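Local coordinates for protein group 1 truncated hemoglobin (PDB 3AQ9) that binds one heme per subunit in a 2/2 globin fold, probably binds and carries oxygen, and is linked to nitric oxide detoxification, at residues T51-M56 with N62-K67; P22-K27 with D84-N89. The protein carries 1 engineered substitution. All coordinates share one frame; numbering follows the deposited sequence.

In the fold
The four segments follow one another along the chain as 22-27, 51-56, 62-67 and 84-89, so both segments of interaction 1 fall between the two of interaction 2. Interaction 2 joins helices 13-28 and 80-96, the B and G helices of the truncated globin fold, whereas interaction 1 ties helix 43-57, the E helix, to the loop before helix 69-72. Their centres are about 18 Å apart, on opposite sides of the chain's centre, and their nearest atoms are about 5 Å apart without touching. Heme is the common element: interaction 1 meets a propionate, the methyl of the same pyrrole and the vinyl of the next, whose methyl touches Ile86 of interaction 2.

Interaction 1: residues T51-M56 with N62-K67; sequences TDFLTM and NHYKGK. With HEM (protoporphyrin IX containing Fe), chain C.
At the junction between the E helix and the loop leading into the short F helix of the 2/2 globin fold, Phe53 sets its edge against the face of Tyr64. The centroids of the Phe53 and Tyr64 rings lie 4.8 Å apart with planes at 66°, a T-shaped pair in which Phe53 CD1 sits over the centre of the tyrosine ring, 3.4 Å from Tyr64 CE2. Phe53 CB adds a CH-pi contact to the same face, while the backbone N of Gly66 lies over the opposite one. Further out, Phe53 approaches the heme vinyl carbon CAC, and Met69 of helix 69-72 touches both side chains.

No direct hydrogen bond crosses from 51-56 to 62-67; water takes that role. One molecule donates to Asp52 O and accepts from His63 N, and a second links Asp52 OD1 to Lys65 N, with the same carboxylate in a salt bridge to Lys48. At the helix end Met56 CG, anti to the backbone N (chi1 177°), lies 3.3 Å from Asn62 ND2, the two side chains side by side and pointing the same way.

The loop then folds back onto heme. Tyr64 OH donates to Lys67 O at 2.7 Å, in the carbonyl plane and on a lone pair, which anchors the hydroxyl end. Lys67 N, in turn, gives a nearly straight bond (170°) of 2.8 Å to the propionate oxygen O1D of HEM.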
loop_
_atom_site.group_PDB
_atom_site.type_symbol
_atom_site.label_atom_id
_atom_site.label_comp_id
_atom_site.label_asym_id
_atom_site.label_seq_id
_atom_site.Cartn_x
_atom_site.Cartn_y
_atom_site.Cartn_z
ATOM N N THR A 51 -4.404 5.513 -1.949
ATOM C CA THR A 51 -5.795 4.958 -1.988
ATOM C C THR A 51 -6.180 4.759 -3.486
ATOM O O THR A 51 -6.698 3.684 -3.851
ATOM C CB THR A 51 -6.794 5.892 -1.354
ATOM O OG1 THR A 51 -6.432 6.104 0.047
ATOM C CG2 THR A 51 -8.244 5.291 -1.396
ATOM N N ASP A 52 -5.915 5.752 -4.335
ATOM C CA ASP A 52 -6.305 5.524 -5.777
ATOM C C ASP A 52 -5.498 4.349 -6.340
ATOM O O ASP A 52 -6.026 3.579 -7.155
ATOM C CB ASP A 52 -5.920 6.750 -6.629
ATOM C CG ASP A 52 -6.826 7.971 -6.358
ATOM O OD1 ASP A 52 -6.466 9.100 -6.784
ATOM O OD2 ASP A 52 -7.945 7.835 -5.797
ATOM N N PHE A 53 -4.228 4.266 -6.001
ATOM C CA PHE A 53 -3.383 3.209 -6.588
ATOM C C PHE A 53 -3.826 1.798 -6.141
ATOM O O PHE A 53 -4.044 0.901 -6.958
ATOM C CB PHE A 53 -1.901 3.377 -6.168
ATOM C CG PHE A 53 -1.009 2.443 -6.916
ATOM C CD1 PHE A 53 -0.830 2.646 -8.264
ATOM C CD2 PHE A 53 -0.286 1.415 -6.238
ATOM C CE1 PHE A 53 0.062 1.802 -9.029
ATOM C CE2 PHE A 53 0.557 0.573 -6.969
ATOM C CZ PHE A 53 0.760 0.763 -8.374
ATOM N N LEU A 54 -4.006 1.601 -4.828
ATOM C CA LEU A 54 -4.430 0.296 -4.362
ATOM C C LEU A 54 -5.848 -0.015 -4.802
ATOM O O LEU A 54 -6.142 -1.181 -5.066
ATOM C CB LEU A 54 -4.312 0.157 -2.828
ATOM C CG LEU A 54 -2.857 0.287 -2.335
ATOM C CD1 LEU A 54 -2.979 0.289 -0.695
ATOM C CD2 LEU A 54 -1.937 -0.824 -2.881
ATOM N N THR A 55 -6.743 0.972 -4.899
ATOM C CA THR A 55 -8.104 0.708 -5.392
ATOM C C THR A 55 -7.994 0.171 -6.790
ATOM O O THR A 55 -8.671 -0.764 -7.147
ATOM C CB THR A 55 -8.873 2.014 -5.406
ATOM O OG1 THR A 55 -9.030 2.404 -3.972
ATOM C CG2 THR A 55 -10.293 1.853 -5.959
ATOM N N MET A 56 -7.174 0.864 -7.597
ATOM C CA MET A 56 -7.035 0.372 -9.018
ATOM C C MET A 56 -6.407 -1.044 -9.003
ATOM O O MET A 56 -6.878 -1.979 -9.695
ATOM C CB MET A 56 -6.073 1.364 -9.727
ATOM C CG MET A 56 -5.767 0.917 -11.245
ATOM S SD MET A 56 -4.328 -0.219 -11.228
ATOM C CE MET A 56 -3.007 0.968 -10.698
ATOM N N ASN A 62 -10.681 2.624 -11.535
ATOM C CA ASN A 62 -9.318 3.033 -11.875
ATOM C C ASN A 62 -9.314 4.541 -12.096
ATOM O O ASN A 62 -9.706 5.048 -13.174
ATOM C CB ASN A 62 -8.947 2.288 -13.179
ATOM C CG ASN A 62 -7.596 2.706 -13.737
ATOM O OD1 ASN A 62 -7.209 2.252 -14.856
ATOM N ND2 ASN A 62 -6.887 3.480 -13.012
ATOM N N HIS A 63 -8.933 5.262 -11.047
ATOM C CA HIS A 63 -8.739 6.713 -11.150
ATOM C C HIS A 63 -7.312 7.112 -10.739
ATOM O O HIS A 63 -7.097 8.280 -10.379
ATOM C CB HIS A 63 -9.747 7.437 -10.171
ATOM C CG HIS A 63 -11.176 7.181 -10.551
ATOM N ND1 HIS A 63 -11.630 7.401 -11.840
ATOM C CD2 HIS A 63 -12.235 6.692 -9.849
ATOM C CE1 HIS A 63 -12.907 7.045 -11.924
ATOM N NE2 HIS A 63 -13.307 6.648 -10.721
ATOM N N TYR A 64 -6.345 6.179 -10.867
ATOM C CA TYR A 64 -5.006 6.469 -10.415
ATOM C C TYR A 64 -4.315 7.265 -11.508
ATOM O O TYR A 64 -4.157 6.737 -12.639
ATOM C CB TYR A 64 -4.255 5.182 -10.198
ATOM C CG TYR A 64 -2.820 5.447 -9.793
ATOM C CD1 TYR A 64 -2.598 6.161 -8.589
ATOM C CD2 TYR A 64 -1.784 5.146 -10.629
ATOM C CE1 TYR A 64 -1.325 6.450 -8.174
ATOM C CE2 TYR A 64 -0.450 5.418 -10.224
ATOM C CZ TYR A 64 -0.264 6.146 -8.974
ATOM O OH TYR A 64 1.054 6.451 -8.602
ATOM N N LYS A 65 -3.871 8.508 -11.214
ATOM C CA LYS A 65 -3.177 9.352 -12.193
ATOM C C LYS A 65 -1.737 9.654 -11.751
ATOM O O LYS A 65 -1.059 10.488 -12.306
ATOM C CB LYS A 65 -3.972 10.635 -12.454
ATOM C CG LYS A 65 -5.449 10.408 -12.956
ATOM C CD LYS A 65 -5.471 9.591 -14.270
ATOM C CE LYS A 65 -6.965 9.301 -14.735
ATOM N NZ LYS A 65 -6.761 8.570 -16.089
ATOM N N GLY A 66 -1.230 8.914 -10.807
ATOM C CA GLY A 66 0.166 9.235 -10.392
ATOM C C GLY A 66 1.259 8.458 -11.109
ATOM O O GLY A 66 1.064 7.902 -12.252
ATOM N N LYS A 67 2.459 8.579 -10.552
ATOM C CA LYS A 67 3.621 7.998 -11.083
ATOM C C LYS A 67 3.644 6.472 -11.122
ATOM O O LYS A 67 3.006 5.890 -10.313
ATOM C CB LYS A 67 4.813 8.398 -10.165
ATOM C CG LYS A 67 5.144 9.965 -10.437
ATOM C CD LYS A 67 6.185 10.390 -9.380
ATOM C CE LYS A 67 6.320 11.983 -9.393
ATOM N NZ LYS A 67 7.589 12.252 -8.644
HETATM C CHA HEM C . 5.348 7.360 -3.357
HETATM C CHB HEM C . 7.962 5.261 0.232
HETATM C CHC HEM C . 6.454 0.920 -1.222
HETATM C CHD HEM C . 2.858 3.179 -3.676
HETATM C C1A HEM C . 6.182 7.156 -2.270
HETATM C C2A HEM C . 6.955 8.193 -1.569
HETATM C C3A HEM C . 7.617 7.617 -0.588
HETATM C C4A HEM C . 7.379 6.192 -0.623
HETATM C CMA HEM C . 8.551 8.209 0.481
HETATM C CAA HEM C . 6.808 9.736 -1.882
HETATM C CBA HEM C . 7.948 10.714 -2.238
HETATM C CGA HEM C . 7.100 12.100 -1.956
HETATM O O1A HEM C . 6.250 12.478 -2.841
HETATM O O2A HEM C . 6.924 12.578 -0.769
HETATM C C1B HEM C . 7.806 3.858 0.047
HETATM C C2B HEM C . 8.643 2.920 0.777
HETATM C C3B HEM C . 8.292 1.718 0.294
HETATM C C4B HEM C . 7.217 1.962 -0.633
HETATM C CMB HEM C . 9.731 3.210 1.809
HETATM C CAB HEM C . 8.936 0.388 0.708
HETATM C CBB HEM C . 9.210 -0.386 -0.331
HETATM C C1C HEM C . 5.285 1.164 -1.963
HETATM C C2C HEM C . 4.339 0.150 -2.358
HETATM C C3C HEM C . 3.361 0.816 -3.003
HETATM C C4C HEM C . 3.650 2.218 -3.029
HETATM C CMC HEM C . 4.484 -1.389 -2.007
HETATM C CAC HEM C . 2.019 0.265 -3.617
HETATM C CBC HEM C . 1.855 -1.038 -3.838
HETATM C C1D HEM C . 3.261 4.514 -3.810
HETATM C C2D HEM C . 2.457 5.472 -4.520
HETATM C C3D HEM C . 3.219 6.698 -4.435
HETATM C C4D HEM C . 4.387 6.361 -3.688
HETATM C CMD HEM C . 1.118 5.319 -5.257
HETATM C CAD HEM C . 2.819 8.035 -4.999
HETATM C CBD HEM C . 3.217 8.255 -6.396
HETATM C CGD HEM C . 2.616 9.598 -6.869
HETATM O O1D HEM C . 2.537 9.825 -8.073
HETATM O O2D HEM C . 2.491 10.556 -5.992
HETATM N NA HEM C . 6.500 5.962 -1.642
HETATM N NB HEM C . 6.888 3.346 -0.890
HETATM N NC HEM C . 4.867 2.393 -2.381
HETATM N ND HEM C . 4.443 5.039 -3.223
HETATM FE FE HEM C . 5.706 4.190 -2.051
HETATM O O HOH W 1 -8.369 4.140 -8.470
HETATM O O HOH W 2 -4.382 9.451 -8.538
HETATM O O HOH W 3 4.264 4.408 -0.400
#

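Interaction 2: residues P22-K27 with D84-N89; sequences PLFYKK and DAIIEN. With HEM (protoporphyrin IX containing Fe), chain C.
Phe24 presents the edge of its ring to helix 80-96, where Ile86 and Asn89, one turn apart, receive it. Its CE1 lies 3.5 Å from Ile86 O, close to the ring plane, and its CZ is 3.7 Å from Ile86 CG2; on the same edge CD1 approaches Asn89 C. With CG anti to the backbone N (chi1 160°), the phenylalanine reaches across to this backbone. Ile86 is itself wedged between protein and cofactor: CG2 meets both Phe24 CZ and the heme methyl CMC, while CG1 comes within 3.3 Å of the vinyl carbon CAB of HEM. Were Phe24 cut back to an alanine, the ring edge would be lost and a gap would probably open between Ile86 CG2 and Asn89 CB. Equally close is Lys27 CB, 3.3 Å from Asn89 OD1.

This is the B/G helix crossing of the globin fold, with segment axes 9.9 Å apart at an angle of 129°. The neighbouring Tyr25, at the B10 position, points its OH to the iron-bound water, 3.0 Å away.

Beyond CB, the partly exposed Lys27 chain fits more loosely: its CD passes 3.8 Å from Asn89 O, and NZ forms a salt bridge with Glu96. The Asn89 amide looks elsewhere for its partners: ND2 bonds to Asp31 and, weakly, to Ala85 O one turn back, at 2.9 Å.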
loop_
_atom_site.group_PDB
_atom_site.type_symbol
_atom_site.label_atom_id
_atom_site.label_comp_id
_atom_site.label_asym_id
_atom_site.label_seq_id
_atom_site.Cartn_x
_atom_site.Cartn_y
_atom_site.Cartn_z
ATOM N N PRO A 22 -5.198 5.103 5.843
ATOM C CA PRO A 22 -4.662 5.893 7.000
ATOM C C PRO A 22 -4.261 4.991 8.154
ATOM O O PRO A 22 -3.346 5.324 8.926
ATOM C CB PRO A 22 -5.805 6.796 7.417
ATOM C CG PRO A 22 -6.788 6.768 6.242
ATOM C CD PRO A 22 -6.536 5.575 5.371
ATOM N N LEU A 23 -4.936 3.831 8.266
ATOM C CA LEU A 23 -4.484 2.922 9.353
ATOM C C LEU A 23 -3.120 2.325 9.006
ATOM O O LEU A 23 -2.174 2.253 9.833
ATOM C CB LEU A 23 -5.482 1.769 9.577
ATOM C CG LEU A 23 -5.085 0.742 10.658
ATOM C CD1 LEU A 23 -4.509 1.423 12.008
ATOM C CD2 LEU A 23 -6.327 -0.256 10.905
ATOM N N PHE A 24 -2.939 1.970 7.744
ATOM C CA PHE A 24 -1.679 1.456 7.281
ATOM C C PHE A 24 -0.625 2.537 7.467
ATOM O O PHE A 24 0.462 2.233 8.003
ATOM C CB PHE A 24 -1.890 1.148 5.796
ATOM C CG PHE A 24 -0.619 1.054 4.958
ATOM C CD1 PHE A 24 0.238 -0.086 5.099
ATOM C CD2 PHE A 24 -0.284 2.053 4.048
ATOM C CE1 PHE A 24 1.405 -0.151 4.306
ATOM C CE2 PHE A 24 0.881 1.945 3.224
ATOM C CZ PHE A 24 1.698 0.860 3.349
ATOM N N TYR A 25 -0.904 3.797 7.115
ATOM C CA TYR A 25 0.162 4.819 7.435
ATOM C C TYR A 25 0.366 5.010 8.932
ATOM O O TYR A 25 1.488 5.388 9.307
ATOM C CB TYR A 25 -0.123 6.166 6.725
ATOM C CG TYR A 25 0.484 6.032 5.348
ATOM C CD1 TYR A 25 -0.305 5.989 4.200
ATOM C CD2 TYR A 25 1.888 5.867 5.253
ATOM C CE1 TYR A 25 0.308 5.726 2.943
ATOM C CE2 TYR A 25 2.455 5.679 4.071
ATOM C CZ TYR A 25 1.689 5.615 2.951
ATOM O OH TYR A 25 2.522 5.399 1.863
ATOM N N LYS A 26 -0.656 4.893 9.800
ATOM C CA LYS A 26 -0.360 4.981 11.225
ATOM C C LYS A 26 0.678 3.905 11.589
ATOM O O LYS A 26 1.577 4.159 12.419
ATOM C CB LYS A 26 -1.668 4.762 12.055
ATOM C CG LYS A 26 -1.516 4.732 13.539
ATOM C CD LYS A 26 -2.863 4.363 14.125
ATOM C CE LYS A 26 -3.115 4.459 15.620
ATOM N NZ LYS A 26 -2.026 3.794 16.278
ATOM N N LYS A 27 0.576 2.717 10.996
ATOM C CA LYS A 27 1.546 1.672 11.379
ATOM C C LYS A 27 2.870 1.979 10.712
ATOM O O LYS A 27 3.915 1.854 11.349
ATOM C CB LYS A 27 1.046 0.308 10.843
ATOM C CG LYS A 27 -0.204 -0.092 11.723
ATOM C CD LYS A 27 -0.617 -1.536 11.188
ATOM C CE LYS A 27 -1.965 -1.968 11.895
ATOM N NZ LYS A 27 -1.805 -2.172 13.337
ATOM N N ASP A 84 9.349 -5.579 2.449
ATOM C CA ASP A 84 8.717 -6.484 3.424
ATOM C C ASP A 84 7.973 -5.781 4.563
ATOM O O ASP A 84 6.890 -6.156 4.978
ATOM C CB ASP A 84 9.782 -7.354 4.122
ATOM C CG ASP A 84 10.338 -8.463 3.187
ATOM O OD1 ASP A 84 11.297 -9.119 3.605
ATOM O OD2 ASP A 84 9.786 -8.681 2.070
ATOM N N ALA A 85 8.526 -4.658 5.017
ATOM C CA ALA A 85 7.861 -3.923 6.095
ATOM C C ALA A 85 6.532 -3.347 5.590
ATOM O O ALA A 85 5.546 -3.335 6.327
ATOM C CB ALA A 85 8.810 -2.730 6.586
ATOM N N ILE A 86 6.555 -2.813 4.378
ATOM C CA ILE A 86 5.265 -2.291 3.830
ATOM C C ILE A 86 4.248 -3.432 3.760
ATOM O O ILE A 86 3.090 -3.242 4.157
ATOM C CB ILE A 86 5.464 -1.641 2.419
ATOM C CG1 ILE A 86 6.340 -0.391 2.571
ATOM C CG2 ILE A 86 4.055 -1.465 1.665
ATOM C CD1 ILE A 86 5.810 0.667 3.472
ATOM N N ILE A 87 4.600 -4.568 3.177
ATOM C CA ILE A 87 3.601 -5.675 3.089
ATOM C C ILE A 87 3.152 -6.135 4.457
ATOM O O ILE A 87 1.909 -6.320 4.684
ATOM C CB ILE A 87 4.225 -6.910 2.388
ATOM C CG1 ILE A 87 4.562 -6.527 0.956
ATOM C CG2 ILE A 87 3.302 -8.156 2.494
ATOM C CD1 ILE A 87 3.296 -6.330 -0.032
ATOM N N GLU A 88 4.100 -6.250 5.417
ATOM C CA GLU A 88 3.666 -6.659 6.761
ATOM C C GLU A 88 2.653 -5.663 7.384
ATOM O O GLU A 88 1.682 -6.079 8.051
ATOM C CB GLU A 88 4.808 -6.735 7.768
ATOM C CG GLU A 88 5.730 -7.937 7.312
ATOM C CD GLU A 88 7.049 -7.948 8.075
ATOM O OE1 GLU A 88 7.254 -7.180 9.012
ATOM O OE2 GLU A 88 7.890 -8.793 7.667
ATOM N N ASN A 89 2.968 -4.380 7.202
ATOM C CA ASN A 89 2.036 -3.360 7.759
ATOM C C ASN A 89 0.696 -3.341 7.046
ATOM O O ASN A 89 -0.345 -3.129 7.707
ATOM C CB ASN A 89 2.644 -1.955 7.734
ATOM C CG ASN A 89 3.716 -1.805 8.839
ATOM O OD1 ASN A 89 3.394 -1.912 9.999
ATOM N ND2 ASN A 89 4.945 -1.552 8.468
HETATM C CHA HEM C . 5.348 7.360 -3.357
HETATM C CHB HEM C . 7.962 5.261 0.232
HETATM C CHC HEM C . 6.454 0.920 -1.222
HETATM C CHD HEM C . 2.858 3.179 -3.676
HETATM C C1A HEM C . 6.182 7.156 -2.270
HETATM C C2A HEM C . 6.955 8.193 -1.569
HETATM C C3A HEM C . 7.617 7.617 -0.588
HETATM C C4A HEM C . 7.379 6.192 -0.623
HETATM C CMA HEM C . 8.551 8.209 0.481
HETATM C CAA HEM C . 6.808 9.736 -1.882
HETATM C CBA HEM C . 7.948 10.714 -2.238
HETATM C CGA HEM C . 7.100 12.100 -1.956
HETATM O O1A HEM C . 6.250 12.478 -2.841
HETATM O O2A HEM C . 6.924 12.578 -0.769
HETATM C C1B HEM C . 7.806 3.858 0.047
HETATM C C2B HEM C . 8.643 2.920 0.777
HETATM C C3B HEM C . 8.292 1.718 0.294
HETATM C C4B HEM C . 7.217 1.962 -0.633
HETATM C CMB HEM C . 9.731 3.210 1.809
HETATM C CAB HEM C . 8.936 0.388 0.708
HETATM C CBB HEM C . 9.210 -0.386 -0.331
HETATM C C1C HEM C . 5.285 1.164 -1.963
HETATM C C2C HEM C . 4.339 0.150 -2.358
HETATM C C3C HEM C . 3.361 0.816 -3.003
HETATM C C4C HEM C . 3.650 2.218 -3.029
HETATM C CMC HEM C . 4.484 -1.389 -2.007
HETATM C CAC HEM C . 2.019 0.265 -3.617
HETATM C CBC HEM C . 1.855 -1.038 -3.838
HETATM C C1D HEM C . 3.261 4.514 -3.810
HETATM C C2D HEM C . 2.457 5.472 -4.520
HETATM C C3D HEM C . 3.219 6.698 -4.435
HETATM C C4D HEM C . 4.387 6.361 -3.688
HETATM C CMD HEM C . 1.118 5.319 -5.257
HETATM C CAD HEM C . 2.819 8.035 -4.999
HETATM C CBD HEM C . 3.217 8.255 -6.396
HETATM C CGD HEM C . 2.616 9.598 -6.869
HETATM O O1D HEM C . 2.537 9.825 -8.073
HETATM O O2D HEM C . 2.491 10.556 -5.992
HETATM N NA HEM C . 6.500 5.962 -1.642
HETATM N NB HEM C . 6.888 3.346 -0.890
HETATM N NC HEM C . 4.867 2.393 -2.381
HETATM N ND HEM C . 4.443 5.039 -3.223
HETATM FE FE HEM C . 5.706 4.190 -2.051
HETATM O O HOH W 3 4.264 4.408 -0.400
#